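Protein Niban 2 (PDB 7CTP) may suppress apoptosis and may promote melanoma cell invasion in vitro, and is a myristoylated, PH-domain-containing member of the Niban family. Local coordinates at residues P298-V303 against A527-V532. Residues are numbered along the deposited sequence; the frame is centred on the assembly and turned at random.
Sequences PAMQAV and ARFILV
A long helix seated against a loop, through a methyl-on-guanidinium contact and an aromatic-aliphatic one, is exemplified where M300 and V303, about one turn apart on helix 260-337, meet R528 and F529 of the loop that leads into helix 532-555. No hydrogen bond crosses this contact. The chain of M300 runs extended beyond CG (chi2 -175°, chi3 -173°), which carries its methyl over one face of the R528 guanidinium; M300 CE lies 3.4 Å from R528 CZ and 3.2 Å above the plane, displaced toward the rim. R528 reaches this place by bending at chi2 and chi3, and its NH2 hydrogen-bonds to the backbone O of E32 on helix 10-48, which probably limits how the guanidinium can turn. With an alanine here, the M300 methyl would probably lose the flat group it lies on, and the E32 carbonyl one donor. The F529 ring lies obliquely against the helix: F529 CE1 is 4.1 Å from M300 CB, F529 CZ is 4.1 Å from M300 O, and F529 CE2 comes to 3.7 Å from V303 CG1, the V303 and F529 side chains crossing at about a right angle. Within the loop, R528 CB sits over one face of the neighbouring F529 ring, offset toward its rim. I304 and I311 also touch F529. The arrangement is that of an aromatic side chain from a loop resting on one turn of a helix surface.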
ATOM      1  N   PRO A 298     -15.717  21.837  -8.062  1.00 24.04           N
ATOM      2  CA  PRO A 298     -15.530  22.907  -9.059  1.00 24.30           C
ATOM      3  C   PRO A 298     -15.606  24.302  -8.459  1.00 25.30           C
ATOM      4  O   PRO A 298     -14.774  25.156  -8.795  1.00 24.91           O
ATOM      5  CB  PRO A 298     -16.655  22.645 -10.072  1.00 21.96           C
ATOM      6  CG  PRO A 298     -16.966  21.191  -9.930  1.00 26.91           C
ATOM      7  CD  PRO A 298     -16.799  20.915  -8.461  1.00 24.95           C
ATOM      8  N   ALA A 299     -16.564  24.548  -7.561  1.00 22.98           N
ATOM      9  CA  ALA A 299     -16.646  25.845  -6.897  1.00 24.95           C
ATOM     10  C   ALA A 299     -15.359  26.150  -6.140  1.00 27.81           C
ATOM     11  O   ALA A 299     -14.850  27.282  -6.182  1.00 24.88           O
ATOM     12  CB  ALA A 299     -17.851  25.887  -5.962  1.00 26.77           C
ATOM     13  N   MET A 300     -14.808  25.144  -5.450  1.00 23.44           N
ATOM     14  CA  MET A 300     -13.551  25.332  -4.734  1.00 22.70           C
ATOM     15  C   MET A 300     -12.406  25.644  -5.685  1.00 23.03           C
ATOM     16  O   MET A 300     -11.565  26.497  -5.386  1.00 24.40           O
ATOM     17  CB  MET A 300     -13.222  24.082  -3.912  1.00 23.01           C
ATOM     18  CG  MET A 300     -14.102  23.897  -2.720  1.00 24.13           C
ATOM     19  SD  MET A 300     -13.501  22.482  -1.798  1.00 35.30           S
ATOM     20  CE  MET A 300     -14.796  22.335  -0.587  1.00 43.71           C
ATOM     21  N   GLN A 301     -12.353  24.952  -6.830  1.00 23.61           N
ATOM     22  CA  GLN A 301     -11.307  25.215  -7.815  1.00 21.08           C
ATOM     23  C   GLN A 301     -11.334  26.669  -8.269  1.00 25.30           C
ATOM     24  O   GLN A 301     -10.282  27.303  -8.421  1.00 23.71           O
ATOM     25  CB  GLN A 301     -11.454  24.270  -9.010  1.00 20.51           C
ATOM     26  CG  GLN A 301     -11.213  22.805  -8.638  1.00 22.53           C
ATOM     27  CD  GLN A 301     -11.552  21.844  -9.758  1.00 30.09           C
ATOM     28  OE1 GLN A 301     -11.538  20.629  -9.565  1.00 27.84           O
ATOM     29  NE2 GLN A 301     -11.849  22.381 -10.936  1.00 25.75           N
ATOM     30  N   ALA A 302     -12.531  27.223  -8.465  1.00 24.40           N
ATOM     31  CA  ALA A 302     -12.633  28.602  -8.929  1.00 25.51           C
ATOM     32  C   ALA A 302     -12.068  29.569  -7.897  1.00 28.76           C
ATOM     33  O   ALA A 302     -11.362  30.524  -8.252  1.00 28.49           O
ATOM     34  CB  ALA A 302     -14.085  28.944  -9.251  1.00 25.33           C
ATOM     35  N   VAL A 303     -12.355  29.330  -6.612  1.00 24.95           N
ATOM     36  CA  VAL A 303     -11.836  30.207  -5.565  1.00 25.69           C
ATOM     37  C   VAL A 303     -10.318  30.081  -5.468  1.00 28.17           C
ATOM     38  O   VAL A 303      -9.602  31.085  -5.353  1.00 25.62           O
ATOM     39  CB  VAL A 303     -12.519  29.908  -4.219  1.00 25.47           C
ATOM     40  CG1 VAL A 303     -11.844  30.696  -3.108  1.00 27.52           C
ATOM     41  CG2 VAL A 303     -14.025  30.230  -4.296  1.00 26.88           C
ATOM     42  N   ALA A 527     -10.797  28.973   4.872  1.00 20.84           N
ATOM     43  CA  ALA A 527     -10.643  27.931   5.886  1.00 23.54           C
ATOM     44  C   ALA A 527     -10.708  26.530   5.289  1.00 22.38           C
ATOM     45  O   ALA A 527     -10.215  25.579   5.907  1.00 23.11           O
ATOM     46  CB  ALA A 527     -11.698  28.091   6.978  1.00 28.33           C
ATOM     47  N   ARG A 528     -11.327  26.368   4.112  1.00 23.72           N
ATOM     48  CA  ARG A 528     -11.303  25.060   3.458  1.00 25.47           C
ATOM     49  C   ARG A 528      -9.940  24.748   2.862  1.00 26.22           C
ATOM     50  O   ARG A 528      -9.667  23.586   2.540  1.00 23.00           O
ATOM     51  CB  ARG A 528     -12.355  24.968   2.347  1.00 25.65           C
ATOM     52  CG  ARG A 528     -13.807  24.967   2.809  1.00 29.16           C
ATOM     53  CD  ARG A 528     -14.113  23.858   3.819  1.00 35.99           C
ATOM     54  NE  ARG A 528     -13.971  22.486   3.317  1.00 31.01           N
ATOM     55  CZ  ARG A 528     -14.951  21.786   2.741  1.00 34.92           C
ATOM     56  NH1 ARG A 528     -16.147  22.341   2.556  1.00 33.90           N
ATOM     57  NH2 ARG A 528     -14.740  20.528   2.344  1.00 28.40           N
ATOM     58  N   PHE A 529      -9.072  25.751   2.712  1.00 20.62           N
ATOM     59  CA  PHE A 529      -7.793  25.554   2.040  1.00 22.95           C
ATOM     60  C   PHE A 529      -6.603  25.685   2.968  1.00 25.30           C
ATOM     61  O   PHE A 529      -5.490  25.336   2.563  1.00 26.83           O
ATOM     62  CB  PHE A 529      -7.628  26.561   0.898  1.00 23.26           C
ATOM     63  CG  PHE A 529      -8.861  26.710   0.080  1.00 24.41           C
ATOM     64  CD1 PHE A 529      -9.448  25.599  -0.508  1.00 22.71           C
ATOM     65  CD2 PHE A 529      -9.474  27.942  -0.050  1.00 28.86           C
ATOM     66  CE1 PHE A 529     -10.621  25.722  -1.235  1.00 29.07           C
ATOM     67  CE2 PHE A 529     -10.648  28.078  -0.787  1.00 31.65           C
ATOM     68  CZ  PHE A 529     -11.220  26.969  -1.376  1.00 27.65           C
ATOM     69  N   ILE A 530      -6.816  26.190   4.177  1.00 22.25           N
ATOM     70  CA  ILE A 530      -5.762  26.431   5.156  1.00 24.80           C
ATOM     71  C   ILE A 530      -6.220  25.856   6.484  1.00 21.16           C
ATOM     72  O   ILE A 530      -7.275  26.244   6.997  1.00 26.32           O
ATOM     73  CB  ILE A 530      -5.442  27.929   5.306  1.00 24.83           C
ATOM     74  CG1 ILE A 530      -5.049  28.532   3.952  1.00 26.95           C
ATOM     75  CG2 ILE A 530      -4.353  28.130   6.368  1.00 27.60           C
ATOM     76  CD1 ILE A 530      -4.823  30.025   3.994  1.00 28.07           C
ATOM     77  N   LEU A 531      -5.421  24.945   7.050  1.00 23.27           N
ATOM     78  CA  LEU A 531      -5.691  24.363   8.359  1.00 24.58           C
ATOM     79  C   LEU A 531      -4.516  24.635   9.288  1.00 19.83           C
ATOM     80  O   LEU A 531      -3.360  24.480   8.886  1.00 25.32           O
ATOM     81  CB  LEU A 531      -5.909  22.848   8.248  1.00 26.04           C
ATOM     82  CG  LEU A 531      -7.206  22.412   7.569  1.00 31.76           C
ATOM     83  CD1 LEU A 531      -7.202  20.912   7.283  1.00 28.97           C
ATOM     84  CD2 LEU A 531      -8.385  22.782   8.444  1.00 33.50           C
ATOM     85  N   VAL A 532      -4.815  25.036  10.527  1.00 24.51           N
ATOM     86  CA  VAL A 532      -3.754  25.249  11.515  1.00 24.97           C
ATOM     87  C   VAL A 532      -2.873  24.014  11.609  1.00 28.35           C
ATOM     88  O   VAL A 532      -1.638  24.092  11.570  1.00 28.96           O
ATOM     89  CB  VAL A 532      -4.350  25.602  12.888  1.00 22.73           C
ATOM     90  CG1 VAL A 532      -3.265  25.544  13.957  1.00 29.97           C
ATOM     91  CG2 VAL A 532      -4.994  26.979  12.862  1.00 29.27           C
TER